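Local structure of ABC transporter, substrate-binding protein (Streptococcus pneumoniae, 5G5Y) at residues A[23-28]-A[378-383]; A[68-73]-A[430-435]; A[149-154]-A[164-169]. The protein binds short- and long-chain fructooligosaccharides such as kestose and nystose, with a preference for longer ones, for import by the ABC transporter FusABC-MsmK. All coordinates share one frame; numbering follows the deposited sequence.

Interaction 1 (A[23-28]-A[378-383])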
# COMPACT_ATOMS: atom_id res chain seq x y z
N LEU A 23 -11.54 -8.87 -23.60
CA LEU A 23 -10.84 -10.01 -24.19
C LEU A 23 -10.48 -11.11 -23.17
O LEU A 23 -10.64 -12.34 -23.44
CB LEU A 23 -9.62 -9.51 -24.99
CG LEU A 23 -8.83 -10.53 -25.77
CD1 LEU A 23 -9.69 -11.42 -26.68
CD2 LEU A 23 -7.77 -9.81 -26.60
N ILE A 24 -10.05 -10.70 -21.98
CA ILE A 24 -9.78 -11.68 -20.92
C ILE A 24 -11.00 -12.55 -20.63
O ILE A 24 -10.90 -13.78 -20.50
CB ILE A 24 -9.25 -10.99 -19.62
CG1 ILE A 24 -7.79 -10.54 -19.79
CG2 ILE A 24 -9.31 -11.94 -18.44
CD1 ILE A 24 -7.29 -9.63 -18.67
N LEU A 25 -12.17 -11.95 -20.51
CA LEU A 25 -13.33 -12.75 -20.13
C LEU A 25 -13.90 -13.60 -21.29
O LEU A 25 -14.52 -14.63 -21.06
CB LEU A 25 -14.38 -11.86 -19.51
CG LEU A 25 -13.86 -11.26 -18.20
CD1 LEU A 25 -14.81 -10.19 -17.73
CD2 LEU A 25 -13.70 -12.34 -17.12
N GLN A 26 -13.69 -13.13 -22.51
CA GLN A 26 -14.02 -13.90 -23.75
C GLN A 26 -13.21 -15.17 -23.84
O GLN A 26 -13.77 -16.25 -24.03
CB GLN A 26 -13.75 -13.02 -24.98
CG GLN A 26 -14.83 -11.98 -25.13
CD GLN A 26 -14.49 -10.86 -26.08
OE1 GLN A 26 -13.48 -10.90 -26.78
NE2 GLN A 26 -15.32 -9.85 -26.10
N ARG A 27 -11.90 -15.05 -23.62
CA ARG A 27 -11.02 -16.21 -23.57
C ARG A 27 -11.35 -17.12 -22.39
O ARG A 27 -11.36 -18.35 -22.54
CB ARG A 27 -9.54 -15.81 -23.49
CG ARG A 27 -9.05 -15.09 -24.72
CD ARG A 27 -7.54 -15.07 -24.74
NE ARG A 27 -6.99 -14.29 -25.86
CZ ARG A 27 -6.25 -13.20 -25.76
NH1 ARG A 27 -5.94 -12.64 -24.58
NH2 ARG A 27 -5.80 -12.64 -26.89
N LEU A 28 -11.58 -16.53 -21.22
CA LEU A 28 -11.95 -17.31 -20.07
C LEU A 28 -13.19 -18.17 -20.26
O LEU A 28 -13.20 -19.32 -19.83
CB LEU A 28 -12.15 -16.43 -18.86
CG LEU A 28 -12.32 -17.16 -17.54
CD1 LEU A 28 -10.94 -17.75 -17.09
CD2 LEU A 28 -12.88 -16.19 -16.54
N THR A 378 -8.88 -3.03 -19.66
CA THR A 378 -8.56 -4.42 -20.03
C THR A 378 -8.36 -5.40 -18.86
O THR A 378 -8.51 -6.60 -19.06
CB THR A 378 -7.35 -4.48 -21.00
OG1 THR A 378 -6.14 -4.01 -20.38
CG2 THR A 378 -7.64 -3.62 -22.28
N GLU A 379 -7.98 -4.89 -17.69
CA GLU A 379 -7.87 -5.71 -16.47
C GLU A 379 -9.26 -6.16 -16.02
O GLU A 379 -10.29 -5.60 -16.41
CB GLU A 379 -7.23 -4.90 -15.31
CG GLU A 379 -8.19 -3.90 -14.67
CD GLU A 379 -7.52 -2.88 -13.73
OE1 GLU A 379 -6.52 -3.21 -13.08
OE2 GLU A 379 -8.01 -1.72 -13.66
N VAL A 380 -9.30 -7.16 -15.14
CA VAL A 380 -10.56 -7.54 -14.53
C VAL A 380 -10.61 -7.47 -13.02
O VAL A 380 -11.71 -7.53 -12.46
CB VAL A 380 -11.04 -8.95 -15.01
CG1 VAL A 380 -10.94 -9.10 -16.54
CG2 VAL A 380 -10.25 -10.03 -14.38
N GLY A 381 -9.47 -7.39 -12.35
CA GLY A 381 -9.45 -7.36 -10.89
C GLY A 381 -9.87 -8.70 -10.36
O GLY A 381 -9.57 -9.74 -10.96
N GLY A 382 -10.60 -8.69 -9.25
CA GLY A 382 -11.06 -9.90 -8.63
C GLY A 382 -9.97 -10.65 -7.89
O GLY A 382 -8.85 -10.13 -7.69
N PRO A 383 -10.28 -11.90 -7.49
CA PRO A 383 -9.34 -12.69 -6.70
C PRO A 383 -8.20 -13.22 -7.58
O PRO A 383 -8.44 -13.72 -8.70
CB PRO A 383 -10.22 -13.82 -6.17
CG PRO A 383 -11.20 -14.05 -7.28
CD PRO A 383 -11.47 -12.69 -7.87
O HOH W 1 -9.46 -7.90 -21.25
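Ile24 and Val380 meet where helix 23-32, the first helix of this solute-binding protein, lies against the loop that follows helix 370-378. The contact is buried and mostly apolar, with one water bridge. The two branches of Ile24 do different jobs. CG2 is anti to the backbone N and approaches Val380 CG1 at 3.8 Å. CG1 sits beside the backbone N (chi1 -74°), and an extended second torsion (169°) carries CD1 on to Thr378. There CD1 comes within 3.3 Å of Thr378 O. Val380 answers with a single methyl. Its CG1 touches both Ile24 and Leu25. The Ile24 and Val380 side chains cross at a slant, while Leu25 and Val380 approach tip to tip.

A water joins the backbones beside this apolar patch. It accepts from Ile24 N at 3.0 Å and donates to Thr378 O at 2.7 Å. Ile24 N is in the first turn of its helix, where no carbonyl of the same helix lies one turn back. The water therefore serves as its acceptor.

Thr378 turns its hydroxyl to Leu374 O, within its own helix. Glu379, the first residue to leave helical geometry, has its CB pointing away from helix 23-32 and forms a salt bridge with Arg375; both residues bind substrate. Val380 is also hydrogen-bonded through its backbone to Asn338 of helix 332-340, which Ile24 touches as well. The contact lies where the chain leaves helix 370-378, which carries Arg375. On the Leu25 side the packing closes with Leu25 CG, which lies 4.0 Å from Val380 CG1.

Interaction 2 (A[68-73]-A[430-435])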
# COMPACT_ATOMS: atom_id res chain seq x y z
N SER A 68 -14.65 -4.25 3.71
CA SER A 68 -13.92 -4.18 4.98
C SER A 68 -14.14 -5.45 5.84
O SER A 68 -15.09 -6.23 5.62
CB SER A 68 -14.37 -2.94 5.77
OG SER A 68 -15.65 -3.17 6.32
N ASP A 69 -13.26 -5.65 6.82
CA ASP A 69 -13.38 -6.76 7.76
C ASP A 69 -14.70 -6.72 8.54
O ASP A 69 -15.34 -7.75 8.72
CB ASP A 69 -12.18 -6.79 8.70
CG ASP A 69 -10.90 -7.19 7.99
OD1 ASP A 69 -10.97 -7.70 6.83
OD2 ASP A 69 -9.81 -6.99 8.56
N VAL A 70 -15.09 -5.52 8.91
CA VAL A 70 -16.40 -5.27 9.56
C VAL A 70 -17.54 -5.80 8.69
O VAL A 70 -18.40 -6.50 9.21
CB VAL A 70 -16.59 -3.77 9.87
CG1 VAL A 70 -18.05 -3.43 10.14
CG2 VAL A 70 -15.77 -3.42 11.08
N ASP A 71 -17.53 -5.44 7.40
CA ASP A 71 -18.53 -5.89 6.41
C ASP A 71 -18.53 -7.40 6.31
O ASP A 71 -19.60 -8.01 6.37
CB ASP A 71 -18.25 -5.35 4.98
CG ASP A 71 -18.48 -3.87 4.80
OD1 ASP A 71 -19.32 -3.27 5.49
OD2 ASP A 71 -17.81 -3.29 3.90
N LEU A 72 -17.36 -8.02 6.13
CA LEU A 72 -17.31 -9.49 6.00
C LEU A 72 -17.94 -10.19 7.20
O LEU A 72 -18.73 -11.11 7.03
CB LEU A 72 -15.86 -10.04 5.84
CG LEU A 72 -15.20 -9.74 4.49
CD1 LEU A 72 -13.72 -10.22 4.54
CD2 LEU A 72 -15.95 -10.37 3.33
N MET A 73 -17.59 -9.72 8.40
CA MET A 73 -18.13 -10.26 9.65
C MET A 73 -19.65 -10.11 9.75
O MET A 73 -20.33 -11.05 10.15
CB MET A 73 -17.50 -9.57 10.87
CG MET A 73 -16.09 -10.02 11.20
SD MET A 73 -15.75 -11.78 10.94
CE MET A 73 -14.39 -11.85 12.12
N GLU A 430 -15.65 -7.40 17.81
CA GLU A 430 -15.44 -6.64 19.03
C GLU A 430 -14.11 -5.89 19.04
O GLU A 430 -14.02 -4.72 19.42
CB GLU A 430 -15.49 -7.58 20.23
CG GLU A 430 -15.45 -6.87 21.57
CD GLU A 430 -15.19 -7.82 22.74
OE1 GLU A 430 -14.84 -9.01 22.52
OE2 GLU A 430 -15.34 -7.36 23.90
N ASP A 431 -13.06 -6.60 18.66
CA ASP A 431 -11.74 -5.98 18.56
C ASP A 431 -11.66 -4.94 17.46
O ASP A 431 -11.10 -3.86 17.68
CB ASP A 431 -10.63 -7.02 18.47
CG ASP A 431 -10.40 -7.76 19.80
OD1 ASP A 431 -10.69 -7.18 20.86
OD2 ASP A 431 -9.94 -8.92 19.80
N LEU A 432 -12.27 -5.23 16.32
CA LEU A 432 -12.32 -4.26 15.21
C LEU A 432 -12.92 -2.94 15.66
O LEU A 432 -12.35 -1.87 15.42
CB LEU A 432 -13.07 -4.82 14.01
CG LEU A 432 -12.31 -5.81 13.14
CD1 LEU A 432 -13.24 -6.60 12.22
CD2 LEU A 432 -11.29 -5.06 12.30
N ASP A 433 -14.05 -3.02 16.37
CA ASP A 433 -14.73 -1.84 16.89
C ASP A 433 -13.91 -1.11 17.97
O ASP A 433 -13.89 0.10 17.99
CB ASP A 433 -16.12 -2.20 17.45
CG ASP A 433 -17.09 -2.69 16.37
OD1 ASP A 433 -16.85 -2.53 15.13
OD2 ASP A 433 -18.12 -3.25 16.79
N LYS A 434 -13.27 -1.84 18.86
CA LYS A 434 -12.43 -1.23 19.88
C LYS A 434 -11.25 -0.46 19.27
O LYS A 434 -10.91 0.64 19.71
CB LYS A 434 -11.85 -2.29 20.81
CG LYS A 434 -12.85 -2.88 21.76
CD LYS A 434 -12.21 -3.69 22.89
CE LYS A 434 -11.75 -5.04 22.40
NZ LYS A 434 -11.07 -5.85 23.44
N ILE A 435 -10.62 -1.09 18.28
CA ILE A 435 -9.46 -0.50 17.60
C ILE A 435 -9.88 0.73 16.79
O ILE A 435 -9.20 1.76 16.85
CB ILE A 435 -8.77 -1.60 16.72
CG1 ILE A 435 -8.13 -2.68 17.60
CG2 ILE A 435 -7.74 -1.06 15.72
CD1 ILE A 435 -7.07 -2.21 18.58
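Leu432 places CG beside its backbone N (chi1 -77°), and its second torsion is extended (164°), which sends CD1 out to Asp69 and Val70. The part of Asp69 that meets the leucine is its CB, 3.7 Å from Leu432 CD1 and 4.1 Å from Leu432 CD2. The leucine fork is thus set against one methylene. Leu432 CD1 also lies 3.9 Å from Val70 N and 4.2 Å from Val70 CG2. Val70 CG2 is 4.3 Å from Asp433 OD1, a loose approach.

No hydrogen bond crosses the contact. The Asp69 carboxylate pairs instead with Arg307. Ser68 and Asp71 form a capping box at the start of helix 69-77: Asp71 N donates to Ser68 OG at 3.1 Å, and the return bond from Ser68 N to Asp71 OD2 is weak.

The two helical segments run roughly antiparallel, at 151°, with axes 10.5 Å apart. Met73 touches Phe426, just ahead of helix 429-455. Another side of that long helix, with Asp431, Lys434 and Ile435, packs on helix 475-492.

Interaction 3 (A[149-154]-A[164-169])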
# COMPACT_ATOMS: atom_id res chain seq x y z
N LEU A 149 26.27 24.28 -5.78
CA LEU A 149 26.89 24.82 -4.55
C LEU A 149 28.15 24.07 -4.13
O LEU A 149 28.79 24.43 -3.16
CB LEU A 149 25.88 24.82 -3.39
CG LEU A 149 24.58 25.57 -3.67
CD1 LEU A 149 23.48 25.21 -2.67
CD2 LEU A 149 24.80 27.09 -3.67
N GLY A 150 28.51 23.02 -4.85
CA GLY A 150 29.70 22.24 -4.53
C GLY A 150 29.63 21.55 -3.18
O GLY A 150 30.60 21.53 -2.44
N LEU A 151 28.45 20.99 -2.86
CA LEU A 151 28.21 20.28 -1.60
C LEU A 151 28.18 18.77 -1.82
O LEU A 151 27.71 18.30 -2.83
CB LEU A 151 26.87 20.73 -1.02
CG LEU A 151 26.73 22.24 -0.79
CD1 LEU A 151 25.32 22.59 -0.40
CD2 LEU A 151 27.70 22.76 0.26
N GLU A 152 28.67 18.02 -0.83
CA GLU A 152 28.58 16.57 -0.82
C GLU A 152 27.15 16.18 -0.41
O GLU A 152 26.50 16.90 0.34
CB GLU A 152 29.54 15.98 0.22
CG GLU A 152 30.99 16.46 0.17
CD GLU A 152 31.65 16.26 -1.19
OE1 GLU A 152 31.45 15.18 -1.80
OE2 GLU A 152 32.37 17.18 -1.65
N MET A 153 26.69 15.02 -0.86
CA MET A 153 25.43 14.46 -0.35
C MET A 153 25.52 14.31 1.18
O MET A 153 26.50 13.75 1.67
CB MET A 153 25.17 13.07 -1.01
CG MET A 153 23.87 12.42 -0.56
SD MET A 153 22.50 13.29 -1.29
CE MET A 153 22.50 12.61 -2.96
N PRO A 154 24.53 14.79 1.94
CA PRO A 154 24.61 14.63 3.40
C PRO A 154 24.65 13.19 3.84
O PRO A 154 23.99 12.36 3.23
CB PRO A 154 23.35 15.27 3.93
CG PRO A 154 22.57 15.73 2.76
CD PRO A 154 23.36 15.57 1.52
N LEU A 164 20.56 22.17 3.80
CA LEU A 164 19.34 22.93 3.65
C LEU A 164 19.58 24.45 3.82
O LEU A 164 18.94 25.27 3.14
CB LEU A 164 18.27 22.45 4.65
CG LEU A 164 17.84 20.98 4.47
CD1 LEU A 164 16.93 20.57 5.61
CD2 LEU A 164 17.15 20.72 3.15
N GLU A 165 20.46 24.82 4.73
CA GLU A 165 20.81 26.26 4.92
C GLU A 165 21.49 26.85 3.69
O GLU A 165 21.18 27.97 3.29
CB GLU A 165 21.68 26.43 6.13
CG GLU A 165 20.87 26.20 7.39
CD GLU A 165 21.65 26.38 8.65
OE1 GLU A 165 22.74 25.80 8.77
OE2 GLU A 165 21.12 27.07 9.54
N ALA A 166 22.35 26.06 3.07
CA ALA A 166 22.98 26.43 1.77
C ALA A 166 21.95 26.54 0.65
O ALA A 166 21.99 27.49 -0.14
CB ALA A 166 24.10 25.46 1.42
N PHE A 167 21.00 25.61 0.59
CA PHE A 167 19.86 25.75 -0.32
C PHE A 167 19.05 27.01 -0.03
O PHE A 167 18.56 27.67 -0.95
CB PHE A 167 18.88 24.56 -0.22
CG PHE A 167 19.40 23.24 -0.72
CD1 PHE A 167 20.58 23.11 -1.47
CD2 PHE A 167 18.64 22.10 -0.49
CE1 PHE A 167 21.00 21.87 -1.92
CE2 PHE A 167 19.05 20.86 -0.96
CZ PHE A 167 20.22 20.74 -1.68
N LYS A 168 18.83 27.32 1.24
CA LYS A 168 18.03 28.49 1.61
C LYS A 168 18.70 29.79 1.15
O LYS A 168 18.04 30.63 0.56
CB LYS A 168 17.79 28.54 3.13
CG LYS A 168 16.74 29.55 3.60
CD LYS A 168 16.83 29.73 5.11
CE LYS A 168 16.26 31.03 5.60
NZ LYS A 168 14.79 31.05 5.39
N ASN A 169 19.99 29.93 1.44
CA ASN A 169 20.72 31.21 1.32
C ASN A 169 21.61 31.30 0.09
O ASN A 169 22.10 32.37 -0.22
CB ASN A 169 21.63 31.39 2.54
CG ASN A 169 20.87 31.33 3.86
OD1 ASN A 169 19.77 31.83 3.97
ND2 ASN A 169 21.48 30.69 4.86
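Leu149 reaches across to Ala166 and Phe167 with one methyl. From CB the chain passes to CG, which sits beside the backbone N (chi1 -56°). CB and CG make no close contact with segment 164-169 and act as the stem. An extended second torsion (163°) then carries CD1 into the contact. CD1 lies 3.7 Å from Ala166 O and 4.1 Å from Ala166 CB. It also lies 3.8 Å from Phe167 CD1, at the edge of the ring and in its plane. The other methyl, CD2, makes no close contact with this segment. The Phe167 ring makes an edge-to-face stack with Trp145 of the preceding helix.

Leu151 comes from the same loop and brings its own CD1 to within 3.6 Å of Ala166 CB. The alanine thus receives a methyl from each leucine. Between them Gly150, with positive phi and two bonds back into the last turn, ends helix 143-148 in a Schellman motif.

The loop folds back on the last turns of helix 157-169, which leads into a calcium site. Its ligands Asp171, Asn173, Asn175, Glu177 and Asp179, at every second position, with Glu180 as a sixth, resemble the start of an EF-hand calcium loop.

In the fold
Interactions 1 and 2 lie on one side of the chain's centre and interaction 3 on the opposite side, consistent with the two-lobed form of solute-binding proteins. The centres of interactions 1 and 2 are about 31 Å apart, their nearest atoms about 12 Å. Interaction 3 is centred about 51 Å from the centre of interaction 1 and about 49 Å from that of interaction 2. Along the chain, interactions 1 and 2 cross, and interaction 3 is nested inside the loops both close. Interaction 1 contains the substrate-binding residue Glu379. In interaction 2, the Asp69 side chain is about 11 Å from that of substrate-binding Lys309. Interaction 3 lies beside a calcium site, the Phe167 side chain about 9 Å from the ion.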